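Local coordinates for heme-binding protein A / AI-2 binding protein A (Helicobacter pylori SS1, PDB 6OFQ) that binds peptides in the periplasm, as in its complex with the peptide STSA, and probably delivers them to an ABC transporter, at residues A[141-146]-A[179-184]; A[150-155]-A[166-171]. One frame throughout, in Å; residues are numbered along the deposited sequence.

Contact 1: residues A[141-146]-A[179-184]; sequences YKYWEG and LGMDFL
Tyr143 and Phe183 make the central contact: CB of Tyr143 sits over one face of the Phe183 ring, 3.6 Å from its centroid and 19° off the ring normal, a CH-pi contact. The two rings are nearly parallel (9°) but slid apart, with centroids 5.2 Å distant, so they barely overlap, and the face-on contact is made by the CB methylene. Leu184 CG lies over the centre of the opposite face, which leaves the Phe183 ring clamped between a helix residue and its own chain neighbour. Leu184 CD2 also meets CZ3 of Trp144 at the indole edge, near the ring plane and 3.7 Å away. On the Tyr143 ring, Met181 CE, at the end of a chain bent at chi3 (57°), touches CE1 of Tyr143 at 3.4 Å.

Polar anchors lie further out. Tyr143 OH is hydrogen-bonded to Asp431, and the Phe183 carbonyl to Gln126 of helix 116-127; Met149 adds packing against Trp144, Phe183 and Leu184. All five touching residues are buried: this is mixed aromatic and aliphatic packing of a helix N-terminal turn against a short 3-10 turn, within a type II periplasmic binding protein.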
# COMPACT_ATOMS: atom_id res chain seq x y z
N TYR A 141 13.35 -2.73 6.99
CA TYR A 141 13.02 -2.68 5.56
C TYR A 141 11.98 -3.72 5.27
O TYR A 141 12.26 -4.78 4.74
CB TYR A 141 14.32 -2.87 4.75
CG TYR A 141 15.33 -1.72 4.93
CD1 TYR A 141 15.04 -0.43 4.53
CD2 TYR A 141 16.62 -1.97 5.45
CE1 TYR A 141 15.92 0.63 4.71
CE2 TYR A 141 17.55 -0.93 5.52
CZ TYR A 141 17.20 0.35 5.18
OH TYR A 141 18.11 1.38 5.35
N LYS A 142 10.74 -3.36 5.62
CA LYS A 142 9.66 -4.30 5.67
C LYS A 142 9.24 -4.93 4.37
O LYS A 142 9.09 -6.16 4.28
CB LYS A 142 8.39 -3.72 6.38
CG LYS A 142 8.59 -3.37 7.86
CD LYS A 142 7.44 -2.50 8.39
CE LYS A 142 7.64 -1.64 9.64
NZ LYS A 142 6.34 -1.08 10.11
N TYR A 143 9.03 -4.13 3.32
CA TYR A 143 8.72 -4.69 2.03
C TYR A 143 9.86 -5.57 1.58
O TYR A 143 9.58 -6.62 0.99
CB TYR A 143 8.49 -3.62 0.98
CG TYR A 143 7.03 -3.20 0.75
CD1 TYR A 143 6.25 -3.97 -0.08
CD2 TYR A 143 6.50 -1.99 1.20
CE1 TYR A 143 4.95 -3.61 -0.41
CE2 TYR A 143 5.21 -1.59 0.88
CZ TYR A 143 4.47 -2.41 0.04
OH TYR A 143 3.23 -1.95 -0.33
N TRP A 144 11.10 -5.09 1.63
CA TRP A 144 12.25 -5.85 1.11
C TRP A 144 12.31 -7.24 1.74
O TRP A 144 12.47 -8.26 1.04
CB TRP A 144 13.55 -5.07 1.31
CG TRP A 144 14.74 -5.72 0.75
CD1 TRP A 144 15.40 -6.81 1.26
CD2 TRP A 144 15.43 -5.35 -0.46
NE1 TRP A 144 16.41 -7.17 0.40
CE2 TRP A 144 16.49 -6.28 -0.65
CE3 TRP A 144 15.30 -4.31 -1.39
CZ2 TRP A 144 17.32 -6.24 -1.76
CZ3 TRP A 144 16.16 -4.24 -2.46
CH2 TRP A 144 17.18 -5.22 -2.65
N GLU A 145 12.20 -7.27 3.08
CA GLU A 145 12.20 -8.52 3.82
C GLU A 145 11.04 -9.42 3.50
O GLU A 145 11.18 -10.59 3.15
CB GLU A 145 12.33 -8.29 5.33
CG GLU A 145 13.68 -7.70 5.73
CD GLU A 145 14.83 -8.58 5.28
OE1 GLU A 145 14.84 -9.79 5.58
OE2 GLU A 145 15.66 -8.08 4.49
N GLY A 146 9.85 -8.83 3.51
CA GLY A 146 8.65 -9.55 3.22
C GLY A 146 8.57 -10.25 1.89
O GLY A 146 8.02 -11.36 1.71
N LEU A 179 10.16 -2.67 -9.34
CA LEU A 179 11.10 -1.55 -9.36
C LEU A 179 10.38 -0.23 -9.41
O LEU A 179 11.03 0.81 -9.24
CB LEU A 179 12.09 -1.64 -10.56
CG LEU A 179 12.90 -2.92 -10.53
CD1 LEU A 179 13.80 -2.86 -11.78
CD2 LEU A 179 13.71 -3.00 -9.28
N GLY A 180 9.07 -0.16 -9.65
CA GLY A 180 8.24 1.03 -9.55
C GLY A 180 7.66 1.23 -8.19
O GLY A 180 6.99 2.25 -8.00
N MET A 181 7.87 0.33 -7.25
CA MET A 181 7.25 0.41 -5.91
C MET A 181 7.99 1.41 -5.01
O MET A 181 9.21 1.50 -5.07
CB MET A 181 7.13 -0.95 -5.28
CG MET A 181 6.18 -1.84 -6.03
SD MET A 181 6.08 -3.53 -5.45
CE MET A 181 5.61 -3.28 -3.74
N ASP A 182 7.23 1.99 -4.07
CA ASP A 182 7.73 3.04 -3.22
C ASP A 182 8.98 2.62 -2.40
O ASP A 182 9.86 3.47 -2.20
CB ASP A 182 6.61 3.46 -2.29
CG ASP A 182 5.42 4.03 -3.03
OD1 ASP A 182 4.66 3.20 -3.55
OD2 ASP A 182 5.28 5.26 -3.12
N PHE A 183 9.05 1.37 -1.97
CA PHE A 183 10.19 0.96 -1.14
C PHE A 183 11.50 0.99 -1.87
O PHE A 183 12.55 0.94 -1.23
CB PHE A 183 9.90 -0.37 -0.42
CG PHE A 183 10.11 -1.60 -1.29
CD1 PHE A 183 9.22 -2.04 -2.26
CD2 PHE A 183 11.26 -2.36 -1.12
CE1 PHE A 183 9.38 -3.21 -2.97
CE2 PHE A 183 11.43 -3.54 -1.82
CZ PHE A 183 10.54 -3.95 -2.80
N LEU A 184 11.43 1.00 -3.21
CA LEU A 184 12.62 1.05 -4.04
C LEU A 184 12.87 2.44 -4.59
O LEU A 184 13.57 2.61 -5.61
CB LEU A 184 12.54 -0.01 -5.13
CG LEU A 184 12.53 -1.42 -4.57
CD1 LEU A 184 12.32 -2.42 -5.70
CD2 LEU A 184 13.76 -1.76 -3.71

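Contact 2: residues A[150-155]-A[166-171]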
# COMPACT_ATOMS: atom_id res chain seq x y z
N SER A 150 16.12 -10.21 -1.17
CA SER A 150 17.50 -10.71 -1.12
C SER A 150 17.64 -12.11 -1.68
O SER A 150 18.78 -12.45 -1.99
CB SER A 150 17.99 -10.74 0.33
OG SER A 150 18.14 -9.42 0.84
N HIS A 151 16.60 -12.94 -1.74
CA HIS A 151 16.56 -14.20 -2.45
C HIS A 151 16.48 -14.01 -3.96
O HIS A 151 16.87 -14.92 -4.70
CB HIS A 151 15.39 -15.06 -1.98
CG HIS A 151 15.45 -15.31 -0.51
ND1 HIS A 151 16.57 -15.84 0.10
CD2 HIS A 151 14.59 -15.00 0.49
CE1 HIS A 151 16.39 -15.87 1.40
NE2 HIS A 151 15.18 -15.40 1.66
N ILE A 152 15.77 -12.97 -4.39
CA ILE A 152 15.54 -12.71 -5.82
C ILE A 152 16.79 -12.20 -6.50
O ILE A 152 17.17 -12.64 -7.59
CB ILE A 152 14.38 -11.72 -5.97
CG1 ILE A 152 13.06 -12.36 -5.51
CG2 ILE A 152 14.20 -11.19 -7.38
CD1 ILE A 152 11.89 -11.40 -5.37
N ILE A 153 17.42 -11.21 -5.90
CA ILE A 153 18.57 -10.53 -6.50
C ILE A 153 19.87 -11.22 -6.11
O ILE A 153 20.17 -11.41 -4.92
CB ILE A 153 18.62 -9.03 -6.09
CG1 ILE A 153 17.37 -8.31 -6.56
CG2 ILE A 153 19.93 -8.42 -6.57
CD1 ILE A 153 17.25 -6.90 -6.00
N LYS A 154 20.59 -11.71 -7.13
CA LYS A 154 21.96 -12.24 -6.96
C LYS A 154 22.98 -11.13 -6.82
O LYS A 154 23.84 -11.19 -5.94
CB LYS A 154 22.26 -13.27 -8.04
CG LYS A 154 23.69 -13.84 -8.00
CD LYS A 154 23.91 -14.88 -9.09
CE LYS A 154 25.30 -15.46 -8.90
NZ LYS A 154 25.38 -16.68 -9.73
N SER A 155 22.96 -10.17 -7.73
CA SER A 155 23.85 -9.04 -7.69
C SER A 155 23.27 -7.80 -8.31
O SER A 155 22.36 -7.87 -9.14
CB SER A 155 25.14 -9.40 -8.42
OG SER A 155 24.93 -9.72 -9.77
N PHE A 166 21.16 -5.66 -12.76
CA PHE A 166 20.70 -6.65 -11.80
C PHE A 166 20.81 -8.02 -12.41
O PHE A 166 20.45 -8.19 -13.59
CB PHE A 166 19.19 -6.44 -11.48
CG PHE A 166 18.85 -5.17 -10.76
CD1 PHE A 166 18.80 -5.12 -9.36
CD2 PHE A 166 18.53 -4.06 -11.48
CE1 PHE A 166 18.46 -3.93 -8.71
CE2 PHE A 166 18.16 -2.89 -10.86
CZ PHE A 166 18.17 -2.83 -9.48
N THR A 167 21.39 -8.94 -11.64
CA THR A 167 21.31 -10.34 -12.01
C THR A 167 20.49 -11.04 -10.96
O THR A 167 20.71 -10.86 -9.75
CB THR A 167 22.74 -10.94 -12.07
OG1 THR A 167 23.52 -10.16 -13.00
CG2 THR A 167 22.66 -12.41 -12.48
N LEU A 168 19.55 -11.84 -11.44
CA LEU A 168 18.62 -12.55 -10.52
C LEU A 168 19.01 -13.99 -10.30
O LEU A 168 19.69 -14.60 -11.14
CB LEU A 168 17.20 -12.45 -11.03
CG LEU A 168 16.61 -11.11 -11.34
CD1 LEU A 168 15.12 -11.19 -11.63
CD2 LEU A 168 16.92 -10.04 -10.33
N ASN A 169 18.58 -14.58 -9.18
CA ASN A 169 18.79 -15.99 -8.96
C ASN A 169 17.89 -16.88 -9.78
O ASN A 169 18.15 -18.10 -9.87
CB ASN A 169 18.68 -16.30 -7.47
CG ASN A 169 19.87 -15.81 -6.68
OD1 ASN A 169 21.02 -16.11 -7.05
ND2 ASN A 169 19.65 -15.11 -5.56
N GLY A 170 16.81 -16.32 -10.33
CA GLY A 170 15.86 -17.09 -11.11
C GLY A 170 14.91 -16.07 -11.73
O GLY A 170 14.87 -14.91 -11.31
N PRO A 171 14.21 -16.45 -12.81
CA PRO A 171 13.28 -15.50 -13.42
C PRO A 171 12.19 -15.09 -12.44
O PRO A 171 11.76 -15.87 -11.60
CB PRO A 171 12.67 -16.26 -14.60
CG PRO A 171 13.03 -17.67 -14.37
CD PRO A 171 14.16 -17.78 -13.45
O HOH W 1 21.19 -13.75 -3.58
O HOH W 2 24.48 -7.80 -11.71
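Where Ile153 leaves helix 149-152, the chain pairs antiparallel with strand 163-168, and the register slips by one between Ile153-Leu168 and Ser155-Thr167, a classic beta bulge: Thr167 O accepts from both Lys154 N (2.8 Å, bent to 133° at the hydrogen) and Ser155 N (3.1 Å, 164°). Thr167 N returns a bond to Ser155 O.

Asn169 grips the end of the helix twice. Asn169 N donates to Ile152 O at 2.9 Å, and Asn169 ND2 to His151 O, also at 2.9 Å; that acceptor lies close to the amide plane, although the donor stands 58° above the carbonyl plane. ND2 also donates to a water that lies 2.9 Å from Ile153 O and can donate to it, although it has more acceptors in reach than protons. Lys154 CB lies 3.3 Å from Asn169 OD1. Ser155 OG and Thr167 OG1, on one face of the sheet, share a second water. Leu168 CD2 packs against Ile152 CG2 and Ile153 CG1, and Ile153 CD1 meets Phe166 CD1 at 4.1 Å.

The Asn169 bonds thus satisfy two carbonyls at the end of helix 149-152 that lack a further helical turn, and probably help fix where the strand starts.

How the contacts relate
The two contacts have centres 15 Å apart and meet through Trp144: NE1 of Trp144 lies 2.9 Å from Ser150 OG, a probable hydrogen bond, and Trp144 CH2 packs 3.8 Å from Ile153 CD1. Helices 142-147 and 149-152 follow each other in the chain, and the hairpin of contact 2 falls wholly within the interval between segments 141-146 and 179-184. The touching residues of contact 1 are all buried, about 10 Å from the centre of the chain; contact 2 lies about 24 Å out and is partly exposed. Helix 116-127 borders both, its Met127 touching Trp144 as well as Ser150 and Ile153, so the inner aromatic packing grades into the edge of the antiparallel sheet.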